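Local coordinates for anti-sigma-I factor RsgI3 (Clostridium thermocellum, PDB 6QE7), which probably holds the sigma factor SigI3 inactive until polysaccharide is sensed, and binds pectin through the extracellular PA14 dyad that makes up this chain, at residues E157-D161 with A162-D166; R171-A175 with I176-W180; Y260-G264 with E265-I269. All coordinates share one frame; numbering follows the deposited sequence.

Contact 1 (E157-D161 with A162-D166); sequences EYYGD and AELKD
G160 N donates to D166 O (2.7 Å, N-H...O 165°), closing the chain on itself where strand 154-159 ends and the loop to the antiparallel strand 167-173 begins; the same oxygen also receives a CA-H...O contact from Y159 CA. Inside this closed loop the side chain of D161 takes the place of a backbone acceptor. Its CG stands between its own backbone N and carbonyl carbon (chi1 56°), which turns the carboxylate in toward the following peptides. D161 OD1 accepts two N-H groups: E163 N at 2.8 Å on its anti lone pair, an Asx turn, and K165 N at 2.9 Å on the syn side, in an almost straight bond. D161 OD2 faces D166 N, but their modelled separation is implausibly short and its exact value is doubtful. On the strand side, Y159 lies under the loop. L164 O sits over one face of its ring, 3.2 Å from Y159 CE2, and the L164 side chain crosses the tyrosine at about a right angle, bringing L164 CD2 to 3.7 Å from Y159 CD1. The phenol hydroxyl of Y159 reaches on to R197 in the adjacent strand. At the outer rim, K165 NZ and E163 OE1 form a salt bridge of 3.5 Å, while D166 OD2 pairs with R168. With peptide N-H groups converging on its carboxylate, D161 is probably ionised, and the two gathered on D161 OD1 probably set the path of the loop between the hairpin strands.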
loop_
_atom_site.group_PDB
_atom_site.type_symbol
_atom_site.label_atom_id
_atom_site.label_comp_id
_atom_site.label_asym_id
_atom_site.label_seq_id
_atom_site.Cartn_x
_atom_site.Cartn_y
_atom_site.Cartn_z
ATOM N N GLU A 157 17.331 8.081 8.816
ATOM C CA GLU A 157 18.188 9.256 9.042
ATOM C C GLU A 157 19.048 8.993 10.281
ATOM O O GLU A 157 18.474 8.766 11.395
ATOM C CB GLU A 157 17.312 10.484 9.124
ATOM C CG GLU A 157 16.221 10.551 8.056
ATOM C CD GLU A 157 15.126 11.550 8.448
ATOM O OE1 GLU A 157 14.295 11.222 9.302
ATOM O OE2 GLU A 157 15.178 12.703 7.981
ATOM N N TYR A 158 20.375 9.094 10.118
ATOM C CA TYR A 158 21.356 8.975 11.238
ATOM C C TYR A 158 21.811 10.355 11.697
ATOM O O TYR A 158 22.197 11.169 10.874
ATOM C CB TYR A 158 22.531 8.109 10.826
ATOM C CG TYR A 158 22.126 6.681 10.737
ATOM C CD1 TYR A 158 21.292 6.233 9.741
ATOM C CD2 TYR A 158 22.553 5.774 11.665
ATOM C CE1 TYR A 158 20.958 4.891 9.639
ATOM C CE2 TYR A 158 22.182 4.443 11.614
ATOM C CZ TYR A 158 21.337 3.998 10.616
ATOM O OH TYR A 158 20.929 2.681 10.592
ATOM N N TYR A 159 21.752 10.592 13.002
ATOM C CA TYR A 159 22.119 11.885 13.609
ATOM C C TYR A 159 23.371 11.761 14.467
ATOM O O TYR A 159 23.559 10.727 15.146
ATOM C CB TYR A 159 20.951 12.444 14.420
ATOM C CG TYR A 159 19.777 12.798 13.562
ATOM C CD1 TYR A 159 18.855 11.822 13.228
ATOM C CD2 TYR A 159 19.642 14.051 13.006
ATOM C CE1 TYR A 159 17.757 12.117 12.438
ATOM C CE2 TYR A 159 18.527 14.377 12.248
ATOM C CZ TYR A 159 17.609 13.381 11.939
ATOM O OH TYR A 159 16.519 13.592 11.188
ATOM N N GLY A 160 24.140 12.858 14.513
ATOM C CA GLY A 160 25.374 12.987 15.318
ATOM C C GLY A 160 25.127 13.579 16.688
ATOM O O GLY A 160 26.069 14.091 17.291
ATOM N N ASP A 161 23.956 13.354 17.260
ATOM C CA ASP A 161 23.688 13.714 18.677
ATOM C C ASP A 161 22.554 12.824 19.188
ATOM O O ASP A 161 21.984 12.080 18.389
ATOM C CB ASP A 161 23.318 15.196 18.698
ATOM C CG ASP A 161 22.130 15.496 17.766
ATOM O OD1 ASP A 161 21.034 14.932 18.000
ATOM O OD2 ASP A 161 22.319 16.250 16.777
ATOM N N ALA A 162 22.137 12.952 20.441
ATOM C CA ALA A 162 21.100 12.043 20.987
ATOM C C ALA A 162 19.711 12.640 20.813
ATOM O O ALA A 162 18.825 12.012 21.367
ATOM C CB ALA A 162 21.305 11.762 22.440
ATOM N N GLU A 163 19.553 13.758 20.092
ATOM C CA GLU A 163 18.333 14.604 20.132
ATOM C C GLU A 163 17.778 14.767 18.719
ATOM O O GLU A 163 16.955 15.638 18.526
ATOM C CB GLU A 163 18.653 15.954 20.795
ATOM C CG GLU A 163 18.693 15.868 22.333
ATOM C CD GLU A 163 18.651 17.143 23.185
ATOM O OE1 GLU A 163 18.736 18.278 22.625
ATOM O OE2 GLU A 163 18.517 16.990 24.434
ATOM N N LEU A 164 18.177 13.896 17.793
ATOM C CA LEU A 164 17.708 13.884 16.382
ATOM C C LEU A 164 17.902 15.286 15.788
ATOM O O LEU A 164 17.110 15.687 14.863
ATOM C CB LEU A 164 16.257 13.389 16.327
ATOM C CG LEU A 164 16.042 11.982 16.917
ATOM C CD1 LEU A 164 14.572 11.685 17.180
ATOM C CD2 LEU A 164 16.641 10.927 16.011
ATOM N N LYS A 165 19.001 15.966 16.153
ATOM C CA LYS A 165 19.252 17.345 15.622
ATOM C C LYS A 165 20.213 17.333 14.430
ATOM O O LYS A 165 19.824 17.769 13.352
ATOM C CB LYS A 165 19.722 18.278 16.745
ATOM C CG LYS A 165 18.618 18.818 17.653
ATOM C CD LYS A 165 19.070 19.961 18.561
ATOM C CE LYS A 165 18.213 19.961 19.807
ATOM N NZ LYS A 165 18.446 21.134 20.673
ATOM N N ASP A 166 21.461 16.901 14.592
ATOM C CA ASP A 166 22.516 17.094 13.566
ATOM C C ASP A 166 22.491 15.901 12.602
ATOM O O ASP A 166 22.965 14.790 13.002
ATOM C CB ASP A 166 23.894 17.209 14.221
ATOM C CG ASP A 166 24.977 17.323 13.169
ATOM O OD1 ASP A 166 24.710 17.943 12.137
ATOM O OD2 ASP A 166 26.078 16.835 13.406
#

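Contact 2 (R171-A175 with I176-W180); sequences RIDDA and INFNW
The ring of F178 comes up against D173, with F178 CZ 3.7 Å from D173 CG; the two side chains cross at about a right angle, and carboxylate and ring planes are 62° apart. F178 has its CG anti to its carbonyl carbon (chi1 -71°), which swings the ring back across the bend, where its CE2 also reaches A175 O at 3.4 Å. R171 takes the position between backbone N and carbonyl carbon at chi1 (61°) and is extended beyond it, and its NE donates to D173 OD1 at 2.8 Å in a salt bridge on the syn lone pair, tilted somewhat from the guanidinium plane. D173 OD2 is meanwhile bound by W198 NE1, so both carboxylate oxygens are held. This is a connection between the two antiparallel sheets of the second PA14 domain: strand 167-173 belongs to one, strand 177-179 to the other, and the chain turns at D174-I176. I176 points its CB away from the first strand and packs on W198, L154 and L271. Beyond F178, W180 lays its indole against the phenylalanine, with W180 CZ2 3.2 Å above the plane of the F178 ring and offset toward its rim. A water in the plane of the indole joins the two ends of the bend, accepting from W180 NE1 at 2.6 Å and from R171 NH2 at 3.2 Å. The arginine guanidinium also makes a cation-pi contact with Y158.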
loop_
_atom_site.group_PDB
_atom_site.type_symbol
_atom_site.label_atom_id
_atom_site.label_comp_id
_atom_site.label_asym_id
_atom_site.label_seq_id
_atom_site.Cartn_x
_atom_site.Cartn_y
_atom_site.Cartn_z
ATOM N N ARG A 171 20.174 6.521 4.631
ATOM C CA ARG A 171 20.236 5.313 3.790
ATOM C C ARG A 171 18.957 4.503 4.054
ATOM O O ARG A 171 18.190 4.825 5.000
ATOM C CB ARG A 171 21.485 4.510 4.150
ATOM C CG ARG A 171 21.458 4.070 5.603
ATOM C CD ARG A 171 22.713 3.370 6.009
ATOM N NE ARG A 171 22.611 2.726 7.313
ATOM C CZ ARG A 171 23.666 2.436 8.099
ATOM N NH1 ARG A 171 24.869 2.822 7.723
ATOM N NH2 ARG A 171 23.522 1.807 9.261
ATOM N N ILE A 172 18.797 3.431 3.299
ATOM C CA ILE A 172 17.734 2.430 3.551
ATOM C C ILE A 172 18.310 1.254 4.323
ATOM O O ILE A 172 19.217 0.608 3.860
ATOM C CB ILE A 172 17.092 2.057 2.219
ATOM C CG1 ILE A 172 16.371 3.286 1.628
ATOM C CG2 ILE A 172 16.155 0.879 2.451
ATOM C CD1 ILE A 172 15.994 3.138 0.201
ATOM N N ASP A 173 17.804 1.033 5.523
ATOM C CA ASP A 173 18.123 -0.136 6.378
ATOM C C ASP A 173 17.120 -1.237 5.993
ATOM O O ASP A 173 15.904 -0.933 5.796
ATOM C CB ASP A 173 18.112 0.323 7.832
ATOM C CG ASP A 173 19.304 1.205 8.214
ATOM O OD1 ASP A 173 20.275 1.191 7.479
ATOM O OD2 ASP A 173 19.242 1.925 9.251
ATOM N N ASP A 174 17.591 -2.450 5.778
ATOM C CA ASP A 174 16.752 -3.607 5.385
ATOM C C ASP A 174 15.752 -3.924 6.496
ATOM O O ASP A 174 14.677 -4.433 6.230
ATOM C CB ASP A 174 17.626 -4.825 5.091
ATOM C CG ASP A 174 18.436 -4.621 3.832
ATOM O OD1 ASP A 174 18.218 -3.574 3.128
ATOM O OD2 ASP A 174 19.295 -5.492 3.560
ATOM N N ALA A 175 16.126 -3.685 7.734
ATOM C CA ALA A 175 15.274 -4.000 8.888
ATOM C C ALA A 175 15.845 -3.288 10.101
ATOM O O ALA A 175 16.929 -2.651 9.991
ATOM C CB ALA A 175 15.231 -5.487 9.093
ATOM N N ILE A 176 15.113 -3.332 11.193
ATOM C CA ILE A 176 15.589 -2.697 12.440
ATOM C C ILE A 176 16.068 -3.852 13.305
ATOM O O ILE A 176 15.262 -4.462 14.044
ATOM C CB ILE A 176 14.535 -1.807 13.101
ATOM C CG1 ILE A 176 13.997 -0.745 12.138
ATOM C CG2 ILE A 176 15.115 -1.164 14.380
ATOM C CD1 ILE A 176 12.984 0.147 12.749
ATOM N N ASN A 177 17.339 -4.174 13.126
ATOM C CA ASN A 177 17.973 -5.331 13.783
ATOM C C ASN A 177 19.472 -5.079 13.906
ATOM O O ASN A 177 20.229 -5.572 13.040
ATOM C CB ASN A 177 17.746 -6.601 12.965
ATOM C CG ASN A 177 18.106 -7.837 13.759
ATOM O OD1 ASN A 177 18.424 -7.751 14.956
ATOM N ND2 ASN A 177 18.137 -8.965 13.074
ATOM N N PHE A 178 19.862 -4.245 14.848
ATOM C CA PHE A 178 21.251 -3.731 14.932
ATOM C C PHE A 178 21.815 -4.015 16.320
ATOM O O PHE A 178 21.154 -3.768 17.368
ATOM C CB PHE A 178 21.299 -2.251 14.570
ATOM C CG PHE A 178 21.061 -1.969 13.110
ATOM C CD1 PHE A 178 22.027 -2.266 12.164
ATOM C CD2 PHE A 178 19.847 -1.431 12.672
ATOM C CE1 PHE A 178 21.840 -1.939 10.836
ATOM C CE2 PHE A 178 19.635 -1.138 11.332
ATOM C CZ PHE A 178 20.623 -1.427 10.413
ATOM N N ASN A 179 22.959 -4.686 16.311
ATOM C CA ASN A 179 23.866 -4.855 17.470
ATOM C C ASN A 179 25.155 -4.123 17.066
ATOM O O ASN A 179 25.984 -4.702 16.311
ATOM C CB ASN A 179 24.026 -6.330 17.825
ATOM C CG ASN A 179 25.096 -6.570 18.873
ATOM O OD1 ASN A 179 25.177 -5.906 19.902
ATOM N ND2 ASN A 179 25.908 -7.576 18.644
ATOM N N TRP A 180 25.276 -2.842 17.392
ATOM C CA TRP A 180 26.453 -2.063 16.923
ATOM C C TRP A 180 27.681 -2.276 17.823
ATOM O O TRP A 180 28.784 -2.300 17.247
ATOM C CB TRP A 180 26.101 -0.607 16.764
ATOM C CG TRP A 180 25.294 -0.356 15.532
ATOM C CD1 TRP A 180 25.626 -0.632 14.244
ATOM C CD2 TRP A 180 23.990 0.228 15.497
ATOM N NE1 TRP A 180 24.628 -0.234 13.407
ATOM C CE2 TRP A 180 23.630 0.329 14.146
ATOM C CE3 TRP A 180 23.092 0.667 16.478
ATOM C CZ2 TRP A 180 22.401 0.863 13.759
ATOM C CZ3 TRP A 180 21.888 1.196 16.096
ATOM C CH2 TRP A 180 21.550 1.309 14.746
HETATM O O HOH W 1 25.384 -0.170 10.895
#

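Contact 3 (Y260-G264 with E265-I269); sequences YCNYG and EPAFI
The ring of Y260 is flanked on both faces: N262 N lies 3.9 Å above the plane on one, and I269 CB lies at the same height over the opposite one, both displaced toward the rim. A267 CB stands at the edge, near the ring plane. The isoleucine contact is a CH-pi interaction, its CB 4.2 Å from the ring centroid and 20° off the normal. This is a beta-arch: strand 254-263 of one sheet turns over through residues 264-267 into strand 268-274 of the facing sheet, so that Y260 and I269 meet through side chains in the interior of the second PA14 domain. Their side chains run past each other in opposite directions, with I269 CD1 3.6 Å from Y260 CB. Both have the first torsion near 180° (Y260 CG and I269 CG1 anti to the backbone N), which carries the tyrosine ring up toward the arch and the isoleucine tip down along it. At the far end of the ring, F268 N makes a weak bond of 3.4 Å to Y260 OH. V220 and W198 pack round this pair from the neighbouring strands. At the top of the arch G264 adopts a backbone conformation with positive phi (128°), in which a side chain would be jammed against the preceding carbonyl, and G264 O is bound by K182. E265 bends at its second torsion, folding its carboxylate back so that OE1 comes within 3.9 Å of Y263 CB. N262 spans the turn with its amide, which also donates to G192 O: N262 ND2 gives a hydrogen to E265 O at 2.8 Å, the acceptor lying in the amide plane and the donor in the carbonyl plane.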
loop_
_atom_site.group_PDB
_atom_site.type_symbol
_atom_site.label_atom_id
_atom_site.label_comp_id
_atom_site.label_asym_id
_atom_site.label_seq_id
_atom_site.Cartn_x
_atom_site.Cartn_y
_atom_site.Cartn_z
ATOM N N TYR A 260 15.404 6.068 17.857
ATOM C CA TYR A 260 16.395 5.445 18.767
ATOM C C TYR A 260 17.409 6.521 19.174
ATOM O O TYR A 260 17.934 7.240 18.330
ATOM C CB TYR A 260 17.160 4.304 18.082
ATOM C CG TYR A 260 18.240 3.696 18.940
ATOM C CD1 TYR A 260 17.892 3.083 20.127
ATOM C CD2 TYR A 260 19.584 3.759 18.634
ATOM C CE1 TYR A 260 18.834 2.523 20.964
ATOM C CE2 TYR A 260 20.557 3.269 19.507
ATOM C CZ TYR A 260 20.185 2.630 20.674
ATOM O OH TYR A 260 21.066 2.073 21.578
ATOM N N CYS A 261 17.744 6.569 20.443
ATOM C CA CYS A 261 18.883 7.378 20.893
ATOM C C CYS A 261 19.781 6.499 21.780
ATOM O O CYS A 261 19.349 5.694 22.554
ATOM C CB CYS A 261 18.409 8.687 21.491
ATOM S SG CYS A 261 17.520 8.529 23.060
ATOM N N ASN A 262 21.039 6.604 21.505
ATOM C CA ASN A 262 22.141 6.073 22.312
ATOM C C ASN A 262 22.639 7.143 23.288
ATOM O O ASN A 262 22.828 8.306 22.871
ATOM C CB ASN A 262 23.273 5.730 21.357
ATOM C CG ASN A 262 24.080 4.660 22.005
ATOM O OD1 ASN A 262 23.471 3.639 22.342
ATOM N ND2 ASN A 262 25.362 4.940 22.247
ATOM N N TYR A 263 22.917 6.783 24.527
ATOM C CA TYR A 263 23.398 7.769 25.535
ATOM C C TYR A 263 24.877 7.467 25.922
ATOM O O TYR A 263 25.527 8.066 26.899
ATOM C CB TYR A 263 22.401 7.765 26.697
ATOM C CG TYR A 263 20.995 8.254 26.439
ATOM C CD1 TYR A 263 20.752 9.605 26.240
ATOM C CD2 TYR A 263 19.884 7.393 26.480
ATOM C CE1 TYR A 263 19.457 10.092 26.072
ATOM C CE2 TYR A 263 18.582 7.867 26.358
ATOM C CZ TYR A 263 18.371 9.228 26.163
ATOM O OH TYR A 263 17.138 9.794 25.998
ATOM N N GLY A 264 25.478 6.579 25.142
ATOM C CA GLY A 264 26.935 6.342 25.165
ATOM C C GLY A 264 27.248 4.872 25.341
ATOM O O GLY A 264 28.455 4.499 25.158
ATOM N N GLU A 265 26.225 4.063 25.664
ATOM C CA GLU A 265 26.371 2.593 25.826
ATOM C C GLU A 265 26.755 2.024 24.461
ATOM O O GLU A 265 26.668 2.732 23.456
ATOM C CB GLU A 265 25.101 1.989 26.424
ATOM C CG GLU A 265 25.032 2.170 27.926
ATOM C CD GLU A 265 24.651 3.585 28.349
ATOM O OE1 GLU A 265 24.005 4.286 27.535
ATOM O OE2 GLU A 265 25.010 4.002 29.482
ATOM N N PRO A 266 27.238 0.759 24.375
ATOM C CA PRO A 266 27.332 0.069 23.092
ATOM C C PRO A 266 25.896 -0.057 22.562
ATOM O O PRO A 266 24.999 -0.382 23.386
ATOM C CB PRO A 266 27.941 -1.299 23.408
ATOM C CG PRO A 266 27.713 -1.490 24.905
ATOM C CD PRO A 266 27.631 -0.102 25.506
ATOM N N ALA A 267 25.694 0.328 21.287
ATOM C CA ALA A 267 24.345 0.623 20.749
ATOM C C ALA A 267 23.716 -0.692 20.272
ATOM O O ALA A 267 24.418 -1.511 19.673
ATOM C CB ALA A 267 24.393 1.617 19.637
ATOM N N PHE A 268 22.419 -0.830 20.478
ATOM C CA PHE A 268 21.638 -2.033 20.109
ATOM C C PHE A 268 20.201 -1.593 19.930
ATOM O O PHE A 268 19.706 -0.971 20.854
ATOM C CB PHE A 268 21.706 -3.058 21.236
ATOM C CG PHE A 268 21.188 -4.443 20.991
ATOM C CD1 PHE A 268 19.832 -4.719 21.086
ATOM C CD2 PHE A 268 22.061 -5.499 20.741
ATOM C CE1 PHE A 268 19.360 -6.015 20.897
ATOM C CE2 PHE A 268 21.591 -6.800 20.569
ATOM C CZ PHE A 268 20.241 -7.057 20.665
ATOM N N ILE A 269 19.574 -1.968 18.830
ATOM C CA ILE A 269 18.087 -1.895 18.727
ATOM C C ILE A 269 17.558 -2.961 17.753
ATOM O O ILE A 269 18.060 -3.060 16.591
ATOM C CB ILE A 269 17.663 -0.464 18.355
ATOM C CG1 ILE A 269 16.130 -0.363 18.219
ATOM C CG2 ILE A 269 18.429 -0.048 17.110
ATOM C CD1 ILE A 269 15.630 0.997 18.047
#

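How the contacts relate
All three contacts lie in the second PA14 domain, in chain order 1, 2, 3, whereas the calcium ions are bound by residues of the first. Their centres form a compact triangle: about 16 Å between contacts 1 and 2, 12 Å between 1 and 3, and 13 Å between 2 and 3. Contact 1 joins neighbouring strands 154-159 and 167-173 of one sheet. Contacts 2 and 3 each carry the chain over to the other sheet, where strands 177-179 and 268-274 run antiparallel, F178 and W180 pairing with I269 and A267. Y158 of contact 1 packs against F178 and W180, so the two sheets are tied together at this end of the sandwich.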